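Local coordinates for protein ferredoxin-NADP reductase (Neisseria gonorrhoeae MIA_2011_03-10, PDB 5TR9) that probably carries electrons between NADP(H) and ferredoxin or a similar partner by way of a bound FAD, at residues 23-26 and 32-35; 25-30 and 81-86; 77-82 and 102-107. One frame throughout, in Å; residues are numbered along the deposited sequence. Where two conformers were deposited one is given.

How the contacts relate
All three contacts lie in the FAD-binding half of the reductase and involve one six-stranded antiparallel sheet. Contact 1 pairs strands 17-27 and 32-38, which form a hairpin; contact 2 starts on the same strand 17-27, follows the chain round the hairpin turn and meets the end of strand 76-82 and the loop after it; contact 3 begins on strand 76-82 and reaches strand 101-105. Centre to centre, contacts 1 and 2 are about 9 Å apart, 1 and 3 about 11 Å, 2 and 3 about 15 Å. Backbone hydrogen bonds between I33 and A81 and between F35 and Y79 join the hairpin to strand 76-82, so the hairpin flanks, edge to edge, the strand whose end grips the flavin.

Contact 1: residues 23-26 and 32-35; sequences LWVK and LITF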
loop_
_atom_site.group_PDB
_atom_site.type_symbol
_atom_site.label_atom_id
_atom_site.label_comp_id
_atom_site.label_asym_id
_atom_site.label_seq_id
_atom_site.Cartn_x
_atom_site.Cartn_y
_atom_site.Cartn_z
ATOM N N LEU A 23 -19.525 7.054 -2.777
ATOM C CA LEU A 23 -20.045 7.741 -1.600
ATOM C C LEU A 23 -19.445 9.133 -1.440
ATOM O O LEU A 23 -20.165 10.079 -1.100
ATOM C CB LEU A 23 -19.793 6.901 -0.344
ATOM C CG LEU A 23 -20.389 5.487 -0.409
ATOM C CD1 LEU A 23 -20.069 4.723 0.860
ATOM C CD2 LEU A 23 -21.882 5.527 -0.630
ATOM N N TRP A 24 -18.148 9.286 -1.695
ATOM C CA TRP A 24 -17.517 10.594 -1.590
ATOM C C TRP A 24 -16.130 10.504 -2.201
ATOM O O TRP A 24 -15.545 9.421 -2.284
ATOM C CB TRP A 24 -17.434 11.081 -0.131
ATOM C CG TRP A 24 -16.871 10.086 0.878
ATOM C CD1 TRP A 24 -17.585 9.306 1.755
ATOM C CD2 TRP A 24 -15.486 9.817 1.145
ATOM N NE1 TRP A 24 -16.729 8.548 2.520
ATOM C CE2 TRP A 24 -15.435 8.851 2.176
ATOM C CE3 TRP A 24 -14.287 10.298 0.609
ATOM C CZ2 TRP A 24 -14.226 8.349 2.673
ATOM C CZ3 TRP A 24 -13.088 9.807 1.107
ATOM C CH2 TRP A 24 -13.065 8.835 2.123
ATOM N N VAL A 25 -15.612 11.661 -2.612
ATOM C CA VAL A 25 -14.266 11.795 -3.157
ATOM C C VAL A 25 -13.585 12.931 -2.413
ATOM O O VAL A 25 -14.144 14.031 -2.310
ATOM C CB VAL A 25 -14.269 12.090 -4.671
ATOM C CG1 VAL A 25 -12.817 12.145 -5.194
ATOM C CG2 VAL A 25 -15.092 11.047 -5.437
ATOM N N LYS A 26 -12.368 12.685 -1.943
ATOM C CA LYS A 26 -11.608 13.658 -1.168
ATOM C C LYS A 26 -10.310 13.949 -1.905
ATOM O O LYS A 26 -9.528 13.031 -2.162
ATOM C CB LYS A 26 -11.329 13.111 0.237
ATOM C CG LYS A 26 -10.523 14.019 1.153
ATOM C CD LYS A 26 -10.443 13.382 2.554
ATOM C CE LYS A 26 -9.639 14.212 3.529
ATOM N NZ LYS A 26 -10.267 15.538 3.744
ATOM N N LEU A 32 -4.122 13.705 -6.004
ATOM C CA LEU A 32 -4.175 12.557 -5.104
ATOM C C LEU A 32 -5.533 12.539 -4.420
ATOM O O LEU A 32 -5.868 13.474 -3.681
ATOM C CB LEU A 32 -3.044 12.610 -4.067
ATOM C CG LEU A 32 -1.628 12.562 -4.671
ATOM C CD1 LEU A 32 -0.572 12.719 -3.585
ATOM C CD2 LEU A 32 -1.402 11.281 -5.458
ATOM N N ILE A 33 -6.310 11.480 -4.659
ATOM C CA ILE A 33 -7.639 11.376 -4.061
ATOM C C ILE A 33 -7.738 10.110 -3.230
ATOM O O ILE A 33 -7.104 9.089 -3.520
ATOM C CB ILE A 33 -8.769 11.396 -5.122
ATOM C CG1 ILE A 33 -8.641 10.193 -6.064
ATOM C CG2 ILE A 33 -8.737 12.697 -5.906
ATOM C CD1 ILE A 33 -9.862 9.992 -6.978
ATOM N N THR A 34 -8.564 10.176 -2.187
ATOM C CA THR A 34 -9.166 8.972 -1.637
ATOM C C THR A 34 -10.659 9.041 -1.914
ATOM O O THR A 34 -11.224 10.128 -2.093
ATOM C CB THR A 34 -8.892 8.793 -0.131
ATOM O OG1 THR A 34 -9.282 9.961 0.606
ATOM C CG2 THR A 34 -7.405 8.520 0.103
ATOM N N PHE A 35 -11.285 7.875 -2.015
ATOM C CA PHE A 35 -12.723 7.841 -2.228
ATOM C C PHE A 35 -13.280 6.564 -1.629
ATOM O O PHE A 35 -12.560 5.577 -1.455
ATOM C CB PHE A 35 -13.102 7.966 -3.722
ATOM C CG PHE A 35 -12.582 6.848 -4.605
ATOM C CD1 PHE A 35 -11.304 6.911 -5.157
ATOM C CD2 PHE A 35 -13.402 5.771 -4.946
ATOM C CE1 PHE A 35 -10.831 5.903 -5.998
ATOM C CE2 PHE A 35 -12.939 4.754 -5.793
ATOM C CZ PHE A 35 -11.647 4.819 -6.321
#
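K26 and T34 form a hydrogen-bonded antiparallel pair in the hairpin of strands 17-27 and 32-38. K26 N donates to T34 O at 2.8 Å and T34 N to K26 O at 3.0 Å. Weaker CA-H...O contacts extend the pairing: I33 CA lies 3.1 Å from K26 O, and F35 CA approaches W24 O. One step beyond, V25 and F35 make a non-hydrogen-bonded pair; past it, L23 and W24 both face A36 in a classic beta bulge.

The apolar contacts are lighter. V25 splits its branches, CG1 touching I33 CD1 at 4.1 Å and CG2 resting against F35 CB.

W24 packs differently. With its CG held between the backbone N and the carbonyl carbon (chi1 49°), the indole lies alongside the T34 side chain, its six-membered ring nearest the partner strand; F35 C lies over one face toward the rim and T34 OG1 comes to the ring edge, 3.8 Å from CZ3. The same OG1 is hydrogen-bonded to H28 NE2. Two backbone hydrogen bonds thus fix the pairing of K26 with T34, while the exposed W24 ring lies beside a buried threonine whose hydroxyl is satisfied by H28.

Contact 2: residues 25-30 and 81-86; sequences VKHHTP and AVLIQD. With FAD (flavin-adenine dinucleotide), chain C.
The imidazole of H27 meets L83 obliquely, with CD1 of the leucine 4.3 Å from NE2; T29 O and P30 C lie at the ring's edge, in its plane. The second flat group is the adenine of FAD, and one of its faces carries the I84 side chain, whose CD1 lies 3.6 Å from C4A. The setting is the antiparallel beta-barrel that binds FAD in ferredoxin-NADP reductases, here at the turn of the hairpin 17-27/32-38 and at the end of strand 76-82.

Contact between the two protein segments is slight and lies at the surface. P30 and L83 stand 8.5 Å apart at their CA atoms, and the gap is bridged mainly by the leucine: its CG is anti to the carbonyl carbon (chi1 -59°), and CD1 ends 4.0 Å from P30 O. This is van der Waals packing of a methyl against a carbonyl and a ring nitrogen. L83 also touches F93 of helix 88-95, and its backbone is hydrogen-bonded to K31, so the turn and the loop after strand 76-82 are held together by backbone as well.

Within 81-86, L83 faces the hairpin turn while A81, V82 and I84 meet FAD. V82 N donates to the flavin carbonyl O2 at 3.1 Å, with an angle of 159° at the hydrogen, and A81 CA lies beside the same oxygen. I84 reaches the other end of FAD, its backbone N hydrogen-bonded to S90 OG, and brings CG2 to 3.4 Å from the ribose oxygen O4B.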
loop_
_atom_site.group_PDB
_atom_site.type_symbol
_atom_site.label_atom_id
_atom_site.label_comp_id
_atom_site.label_asym_id
_atom_site.label_seq_id
_atom_site.Cartn_x
_atom_site.Cartn_y
_atom_site.Cartn_z
ATOM N N VAL A 25 -15.612 11.661 -2.612
ATOM C CA VAL A 25 -14.266 11.795 -3.157
ATOM C C VAL A 25 -13.585 12.931 -2.413
ATOM O O VAL A 25 -14.144 14.031 -2.310
ATOM C CB VAL A 25 -14.269 12.090 -4.671
ATOM C CG1 VAL A 25 -12.817 12.145 -5.194
ATOM C CG2 VAL A 25 -15.092 11.047 -5.437
ATOM N N LYS A 26 -12.368 12.685 -1.943
ATOM C CA LYS A 26 -11.608 13.658 -1.168
ATOM C C LYS A 26 -10.310 13.949 -1.905
ATOM O O LYS A 26 -9.528 13.031 -2.162
ATOM C CB LYS A 26 -11.329 13.111 0.237
ATOM C CG LYS A 26 -10.523 14.019 1.153
ATOM C CD LYS A 26 -10.443 13.382 2.554
ATOM C CE LYS A 26 -9.639 14.212 3.529
ATOM N NZ LYS A 26 -10.267 15.538 3.744
ATOM N N HIS A 27 -10.091 15.212 -2.267
ATOM C CA HIS A 27 -8.805 15.632 -2.818
ATOM C C HIS A 27 -7.850 15.980 -1.683
ATOM O O HIS A 27 -8.133 16.875 -0.874
ATOM C CB HIS A 27 -8.961 16.820 -3.758
ATOM C CG HIS A 27 -9.314 16.434 -5.154
ATOM N ND1 HIS A 27 -10.604 16.138 -5.541
ATOM C CD2 HIS A 27 -8.544 16.282 -6.257
ATOM C CE1 HIS A 27 -10.615 15.829 -6.826
ATOM N NE2 HIS A 27 -9.379 15.913 -7.285
ATOM N N HIS A 28 -6.732 15.261 -1.618
ATOM C CA HIS A 28 -5.654 15.610 -0.701
ATOM C C HIS A 28 -4.693 16.601 -1.337
ATOM O O HIS A 28 -4.156 17.481 -0.650
ATOM C CB HIS A 28 -4.923 14.344 -0.263
ATOM C CG HIS A 28 -5.822 13.347 0.396
ATOM N ND1 HIS A 28 -5.864 13.171 1.764
ATOM C CD2 HIS A 28 -6.738 12.495 -0.122
ATOM C CE1 HIS A 28 -6.752 12.235 2.057
ATOM N NE2 HIS A 28 -7.303 11.816 0.932
ATOM N N THR A 29 -4.473 16.455 -2.639
ATOM C CA THR A 29 -3.813 17.411 -3.518
ATOM C C THR A 29 -4.648 17.436 -4.790
ATOM O O THR A 29 -5.603 16.651 -4.905
ATOM C CB THR A 29 -2.375 16.998 -3.840
ATOM O OG1 THR A 29 -2.427 15.890 -4.743
ATOM C CG2 THR A 29 -1.592 16.605 -2.588
ATOM N N PRO A 30 -4.325 18.284 -5.770
ATOM C CA PRO A 30 -5.081 18.251 -7.030
ATOM C C PRO A 30 -5.073 16.904 -7.721
ATOM O O PRO A 30 -6.002 16.625 -8.488
ATOM C CB PRO A 30 -4.382 19.317 -7.883
ATOM C CG PRO A 30 -3.868 20.302 -6.875
ATOM C CD PRO A 30 -3.415 19.446 -5.719
ATOM N N ALA A 81 -6.109 6.792 -5.033
ATOM C CA ALA A 81 -5.732 6.831 -6.441
ATOM C C ALA A 81 -4.913 8.071 -6.779
ATOM O O ALA A 81 -5.211 9.182 -6.321
ATOM C CB ALA A 81 -6.974 6.785 -7.352
ATOM N N VAL A 82 -3.873 7.867 -7.582
ATOM C CA VAL A 82 -3.110 8.967 -8.170
ATOM C C VAL A 82 -3.662 9.232 -9.563
ATOM O O VAL A 82 -3.782 8.313 -10.384
ATOM C CB VAL A 82 -1.604 8.652 -8.220
ATOM C CG1 VAL A 82 -1.375 7.260 -8.690
ATOM C CG2 VAL A 82 -0.880 9.617 -9.157
ATOM N N LEU A 83 -3.990 10.498 -9.844
ATOM C CA LEU A 83 -4.558 10.831 -11.149
ATOM C C LEU A 83 -3.430 11.011 -12.160
ATOM O O LEU A 83 -2.558 11.874 -11.995
ATOM C CB LEU A 83 -5.439 12.077 -11.057
ATOM C CG LEU A 83 -6.596 11.931 -10.065
ATOM C CD1 LEU A 83 -7.413 13.218 -10.011
ATOM C CD2 LEU A 83 -7.493 10.732 -10.396
ATOM N N ILE A 84 -3.441 10.187 -13.206
ATOM C CA ILE A 84 -2.360 10.124 -14.183
ATOM C C ILE A 84 -2.745 10.949 -15.403
ATOM O O ILE A 84 -3.855 10.802 -15.937
ATOM C CB ILE A 84 -2.067 8.666 -14.583
ATOM C CG1 ILE A 84 -1.680 7.826 -13.359
ATOM C CG2 ILE A 84 -0.997 8.618 -15.688
ATOM C CD1 ILE A 84 -0.398 8.286 -12.695
ATOM N N GLN A 85 -1.837 11.835 -15.833
ATOM C CA GLN A 85 -2.044 12.615 -17.044
ATOM C C GLN A 85 -2.330 11.689 -18.222
ATOM O O GLN A 85 -1.574 10.746 -18.480
ATOM C CB GLN A 85 -0.807 13.475 -17.341
ATOM C CG GLN A 85 -0.961 14.376 -18.539
ATOM C CD GLN A 85 0.308 15.152 -18.863
ATOM O OE1 GLN A 85 1.355 14.951 -18.240
ATOM N NE2 GLN A 85 0.218 16.046 -19.838
ATOM N N ASP A 86 -3.434 11.959 -18.916
ATOM C CA ASP A 86 -3.892 11.240 -20.103
ATOM C C ASP A 86 -4.358 9.820 -19.801
ATOM O O ASP A 86 -4.664 9.071 -20.739
ATOM C CB ASP A 86 -2.819 11.182 -21.197
ATOM C CG ASP A 86 -2.273 12.552 -21.560
ATOM O OD1 ASP A 86 -3.062 13.519 -21.629
ATOM O OD2 ASP A 86 -1.048 12.654 -21.778
HETATM P PA FAD C . -3.314 3.559 -17.096
HETATM O O1A FAD C . -3.626 3.429 -18.551
HETATM O O2A FAD C . -3.700 2.375 -16.217
HETATM O O5B FAD C . -1.790 3.795 -16.845
HETATM C C5B FAD C . -1.049 4.777 -17.596
HETATM C C4B FAD C . 0.336 4.835 -17.000
HETATM O O4B FAD C . 0.267 5.509 -15.727
HETATM C C3B FAD C . 0.956 3.484 -16.675
HETATM O O3B FAD C . 1.606 2.910 -17.804
HETATM C C2B FAD C . 1.966 3.840 -15.582
HETATM O O2B FAD C . 3.176 4.349 -16.135
HETATM C C1B FAD C . 1.260 4.986 -14.858
HETATM N N9A FAD C . 0.605 4.622 -13.610
HETATM C C8A FAD C . -0.546 3.899 -13.450
HETATM N N7A FAD C . -0.927 3.777 -12.199
HETATM C C5A FAD C . 0.035 4.485 -11.494
HETATM C C6A FAD C . 0.204 4.737 -10.121
HETATM N N6A FAD C . -0.626 4.275 -9.179
HETATM N N1A FAD C . 1.278 5.469 -9.745
HETATM C C2A FAD C . 2.106 5.930 -10.689
HETATM N N3A FAD C . 2.048 5.753 -12.013
HETATM C C4A FAD C . 0.976 5.025 -12.353
HETATM N N1 FAD C . -3.318 2.752 -8.761
HETATM C C2 FAD C . -3.622 3.589 -7.729
HETATM O O2 FAD C . -3.706 4.814 -7.900
HETATM N N3 FAD C . -3.815 3.056 -6.459
HETATM C C4 FAD C . -3.728 1.713 -6.122
HETATM O O4 FAD C . -3.933 1.344 -4.966
HETATM C C4X FAD C . -3.418 0.843 -7.230
HETATM N N5 FAD C . -3.294 -0.450 -6.994
HETATM C C5X FAD C . -2.997 -1.276 -8.061
HETATM C C6 FAD C . -2.870 -2.649 -7.831
HETATM C C7 FAD C . -2.571 -3.523 -8.868
HETATM C C7M FAD C . -2.456 -4.999 -8.590
HETATM C C8 FAD C . -2.407 -3.024 -10.170
HETATM C C8M FAD C . -2.089 -3.956 -11.315
HETATM C C9 FAD C . -2.526 -1.655 -10.403
HETATM C C9A FAD C . -2.826 -0.780 -9.364
HETATM N N10 FAD C . -2.915 0.620 -9.556
HETATM C C10 FAD C . -3.239 1.452 -8.518
HETATM C "C1'" FAD C . -2.888 1.201 -10.900
HETATM C "C2'" FAD C . -4.331 1.377 -11.408
HETATM O "O2'" FAD C . -4.944 0.119 -11.702
HETATM C "C3'" FAD C . -4.387 2.270 -12.650
HETATM O "O3'" FAD C . -3.420 1.831 -13.596
HETATM C "C4'" FAD C . -4.299 3.766 -12.340
HETATM O "O4'" FAD C . -5.472 4.157 -11.622
HETATM C "C5'" FAD C . -4.173 4.624 -13.582
HETATM O "O5'" FAD C . -5.245 4.297 -14.487
HETATM P P FAD C . -5.407 5.072 -15.862
HETATM O O1P FAD C . -5.635 6.555 -15.595
HETATM O O2P FAD C . -6.417 4.338 -16.671
HETATM O O3P FAD C . -3.951 4.889 -16.516
#

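Contact 3: residues 77-82 and 102-107; sequences LEYFAV and ILLDKN. With FAD (flavin-adenine dinucleotide), chain C.
The inside of the FAD-binding beta-barrel is where L77 and Y79 of strand 76-82 meet L104 of strand 101-105. These strands are not neighbours in the sheet, since 17-27 and 32-38 come between them, and the side chains must span the interior: the CA atoms of L77 and L104 are 10.1 Å apart. L104 does this with both methyls. Its CG stands anti to the backbone N (chi1 175°), directing the branch inward, where CD2 touches L77 CD1 at 3.6 Å and CD1 lies 3.9 Å from Y79 OH. Each partner crosses the leucine at about a right angle. The tyrosine oxygen is also hydrogen-bonded to S51 OG, which gives this buried hydroxyl a polar partner beside the methyl.

Beyond these packing residues the two segments serve separate ends. F80 O accepts a hydrogen bond from the flavin N3 at 2.8 Å, so the backbone of strand 76-82 reads the pyrimidine edge of the cofactor. On the other segment, D105 OD1 uses its anti lone pair to accept from N107 N at 2.8 Å, an Asx turn spanning D105 to N107.

Around the contact, L53 of strand 50-57 touches both Y79 and L104, I37 of strand 32-38 packs on L77 and Y79, and P40 and Y43 from a loop lie against L104.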
loop_
_atom_site.group_PDB
_atom_site.type_symbol
_atom_site.label_atom_id
_atom_site.label_comp_id
_atom_site.label_asym_id
_atom_site.label_seq_id
_atom_site.Cartn_x
_atom_site.Cartn_y
_atom_site.Cartn_z
ATOM N N LEU A 77 -15.897 0.610 1.366
ATOM C CA LEU A 77 -14.587 0.333 0.786
ATOM C C LEU A 77 -13.942 1.651 0.391
ATOM O O LEU A 77 -14.564 2.458 -0.299
ATOM C CB LEU A 77 -14.706 -0.570 -0.441
ATOM C CG LEU A 77 -15.149 -2.000 -0.139
ATOM C CD1 LEU A 77 -15.726 -2.644 -1.407
ATOM C CD2 LEU A 77 -13.968 -2.808 0.409
ATOM N N GLU A 78 -12.698 1.863 0.811
ATOM C CA GLU A 78 -11.977 3.076 0.471
ATOM C C GLU A 78 -10.741 2.740 -0.355
ATOM O O GLU A 78 -10.117 1.690 -0.174
ATOM C CB GLU A 78 -11.581 3.846 1.737
ATOM C CG GLU A 78 -11.056 5.237 1.467
ATOM C CD GLU A 78 -10.847 6.050 2.731
ATOM O OE1 GLU A 78 -11.718 6.023 3.640
ATOM O OE2 GLU A 78 -9.817 6.747 2.800
ATOM N N TYR A 79 -10.393 3.659 -1.260
ATOM C CA TYR A 79 -9.271 3.496 -2.177
ATOM C C TYR A 79 -8.491 4.801 -2.253
ATOM O O TYR A 79 -9.013 5.878 -1.942
ATOM C CB TYR A 79 -9.748 3.075 -3.583
ATOM C CG TYR A 79 -10.562 1.802 -3.547
ATOM C CD1 TYR A 79 -9.938 0.560 -3.562
ATOM C CD2 TYR A 79 -11.959 1.846 -3.437
ATOM C CE1 TYR A 79 -10.683 -0.617 -3.499
ATOM C CE2 TYR A 79 -12.712 0.679 -3.371
ATOM C CZ TYR A 79 -12.069 -0.549 -3.402
ATOM O OH TYR A 79 -12.836 -1.696 -3.332
ATOM N N PHE A 80 -7.213 4.678 -2.626
ATOM C CA PHE A 80 -6.292 5.801 -2.811
ATOM C C PHE A 80 -5.796 5.754 -4.248
ATOM O O PHE A 80 -5.146 4.782 -4.643
ATOM C CB PHE A 80 -5.119 5.695 -1.819
ATOM C CG PHE A 80 -3.961 6.632 -2.096
ATOM C CD1 PHE A 80 -4.165 7.910 -2.586
ATOM C CD2 PHE A 80 -2.653 6.235 -1.797
ATOM C CE1 PHE A 80 -3.088 8.767 -2.829
ATOM C CE2 PHE A 80 -1.578 7.093 -2.007
ATOM C CZ PHE A 80 -1.790 8.354 -2.526
ATOM N N ALA A 81 -6.109 6.792 -5.033
ATOM C CA ALA A 81 -5.732 6.831 -6.441
ATOM C C ALA A 81 -4.913 8.071 -6.779
ATOM O O ALA A 81 -5.211 9.182 -6.321
ATOM C CB ALA A 81 -6.974 6.785 -7.352
ATOM N N VAL A 82 -3.873 7.867 -7.582
ATOM C CA VAL A 82 -3.110 8.967 -8.170
ATOM C C VAL A 82 -3.662 9.232 -9.563
ATOM O O VAL A 82 -3.782 8.313 -10.384
ATOM C CB VAL A 82 -1.604 8.652 -8.220
ATOM C CG1 VAL A 82 -1.375 7.260 -8.690
ATOM C CG2 VAL A 82 -0.880 9.617 -9.157
ATOM N N ILE A 102 -20.373 2.778 -9.795
ATOM C CA ILE A 102 -19.067 2.181 -10.026
ATOM C C ILE A 102 -19.233 0.679 -9.851
ATOM O O ILE A 102 -20.061 0.220 -9.057
ATOM C CB ILE A 102 -17.989 2.773 -9.081
ATOM C CG1 ILE A 102 -16.582 2.283 -9.461
ATOM C CG2 ILE A 102 -18.293 2.446 -7.605
ATOM C CD1 ILE A 102 -15.458 3.109 -8.824
ATOM N N LEU A 103 -18.482 -0.089 -10.637
ATOM C CA LEU A 103 -18.609 -1.541 -10.659
ATOM C C LEU A 103 -17.519 -2.161 -9.794
ATOM O O LEU A 103 -16.364 -1.734 -9.846
ATOM C CB LEU A 103 -18.502 -2.077 -12.087
ATOM C CG LEU A 103 -19.374 -1.378 -13.133
ATOM C CD1 LEU A 103 -19.222 -2.084 -14.464
ATOM C CD2 LEU A 103 -20.817 -1.365 -12.686
ATOM N N LEU A 104 -17.897 -3.168 -9.001
ATOM C CA LEU A 104 -16.984 -3.843 -8.079
ATOM C C LEU A 104 -16.937 -5.325 -8.429
ATOM O O LEU A 104 -17.927 -6.038 -8.248
ATOM C CB LEU A 104 -17.434 -3.640 -6.630
ATOM C CG LEU A 104 -16.646 -4.377 -5.543
ATOM C CD1 LEU A 104 -15.208 -3.883 -5.475
ATOM C CD2 LEU A 104 -17.357 -4.199 -4.212
ATOM N N ASP A 105 -15.790 -5.790 -8.922
ATOM C CA ASP A 105 -15.609 -7.219 -9.152
ATOM C C ASP A 105 -15.834 -7.968 -7.845
ATOM O O ASP A 105 -15.420 -7.509 -6.779
ATOM C CB ASP A 105 -14.200 -7.482 -9.698
ATOM C CG ASP A 105 -13.999 -8.908 -10.158
ATOM O OD1 ASP A 105 -14.032 -9.833 -9.323
ATOM O OD2 ASP A 105 -13.816 -9.113 -11.379
ATOM N N LYS A 106 -16.524 -9.111 -7.922
ATOM C CA LYS A 106 -16.899 -9.828 -6.705
ATOM C C LYS A 106 -15.699 -10.429 -5.977
ATOM O O LYS A 106 -15.819 -10.783 -4.798
ATOM C CB LYS A 106 -17.922 -10.924 -7.024
ATOM C CG LYS A 106 -19.298 -10.379 -7.372
ATOM C CD LYS A 106 -20.302 -11.482 -7.649
ATOM C CE LYS A 106 -21.662 -10.880 -7.953
ATOM N NZ LYS A 106 -22.651 -11.920 -8.364
ATOM N N ASN A 107 -14.547 -10.537 -6.630
ATOM C CA ASN A 107 -13.392 -11.209 -6.049
ATOM C C ASN A 107 -12.284 -10.212 -5.743
ATOM O O ASN A 107 -11.942 -9.376 -6.589
ATOM C CB ASN A 107 -12.861 -12.288 -6.988
ATOM C CG ASN A 107 -11.679 -13.040 -6.398
ATOM O OD1 ASN A 107 -11.814 -13.741 -5.392
ATOM N ND2 ASN A 107 -10.512 -12.897 -7.025
HETATM P PA FAD C . -3.314 3.559 -17.096
HETATM O O1A FAD C . -3.626 3.429 -18.551
HETATM O O2A FAD C . -3.700 2.375 -16.217
HETATM O O5B FAD C . -1.790 3.795 -16.845
HETATM C C5B FAD C . -1.049 4.777 -17.596
HETATM C C4B FAD C . 0.336 4.835 -17.000
HETATM O O4B FAD C . 0.267 5.509 -15.727
HETATM C C3B FAD C . 0.956 3.484 -16.675
HETATM O O3B FAD C . 1.606 2.910 -17.804
HETATM C C2B FAD C . 1.966 3.840 -15.582
HETATM O O2B FAD C . 3.176 4.349 -16.135
HETATM C C1B FAD C . 1.260 4.986 -14.858
HETATM N N9A FAD C . 0.605 4.622 -13.610
HETATM C C8A FAD C . -0.546 3.899 -13.450
HETATM N N7A FAD C . -0.927 3.777 -12.199
HETATM C C5A FAD C . 0.035 4.485 -11.494
HETATM C C6A FAD C . 0.204 4.737 -10.121
HETATM N N6A FAD C . -0.626 4.275 -9.179
HETATM N N1A FAD C . 1.278 5.469 -9.745
HETATM C C2A FAD C . 2.106 5.930 -10.689
HETATM N N3A FAD C . 2.048 5.753 -12.013
HETATM C C4A FAD C . 0.976 5.025 -12.353
HETATM N N1 FAD C . -3.318 2.752 -8.761
HETATM C C2 FAD C . -3.622 3.589 -7.729
HETATM O O2 FAD C . -3.706 4.814 -7.900
HETATM N N3 FAD C . -3.815 3.056 -6.459
HETATM C C4 FAD C . -3.728 1.713 -6.122
HETATM O O4 FAD C . -3.933 1.344 -4.966
HETATM C C4X FAD C . -3.418 0.843 -7.230
HETATM N N5 FAD C . -3.294 -0.450 -6.994
HETATM C C5X FAD C . -2.997 -1.276 -8.061
HETATM C C6 FAD C . -2.870 -2.649 -7.831
HETATM C C7 FAD C . -2.571 -3.523 -8.868
HETATM C C7M FAD C . -2.456 -4.999 -8.590
HETATM C C8 FAD C . -2.407 -3.024 -10.170
HETATM C C8M FAD C . -2.089 -3.956 -11.315
HETATM C C9 FAD C . -2.526 -1.655 -10.403
HETATM C C9A FAD C . -2.826 -0.780 -9.364
HETATM N N10 FAD C . -2.915 0.620 -9.556
HETATM C C10 FAD C . -3.239 1.452 -8.518
HETATM C "C1'" FAD C . -2.888 1.201 -10.900
HETATM C "C2'" FAD C . -4.331 1.377 -11.408
HETATM O "O2'" FAD C . -4.944 0.119 -11.702
HETATM C "C3'" FAD C . -4.387 2.270 -12.650
HETATM O "O3'" FAD C . -3.420 1.831 -13.596
HETATM C "C4'" FAD C . -4.299 3.766 -12.340
HETATM O "O4'" FAD C . -5.472 4.157 -11.622
HETATM C "C5'" FAD C . -4.173 4.624 -13.582
HETATM O "O5'" FAD C . -5.245 4.297 -14.487
HETATM P P FAD C . -5.407 5.072 -15.862
HETATM O O1P FAD C . -5.635 6.555 -15.595
HETATM O O2P FAD C . -6.417 4.338 -16.671
HETATM O O3P FAD C . -3.951 4.889 -16.516
#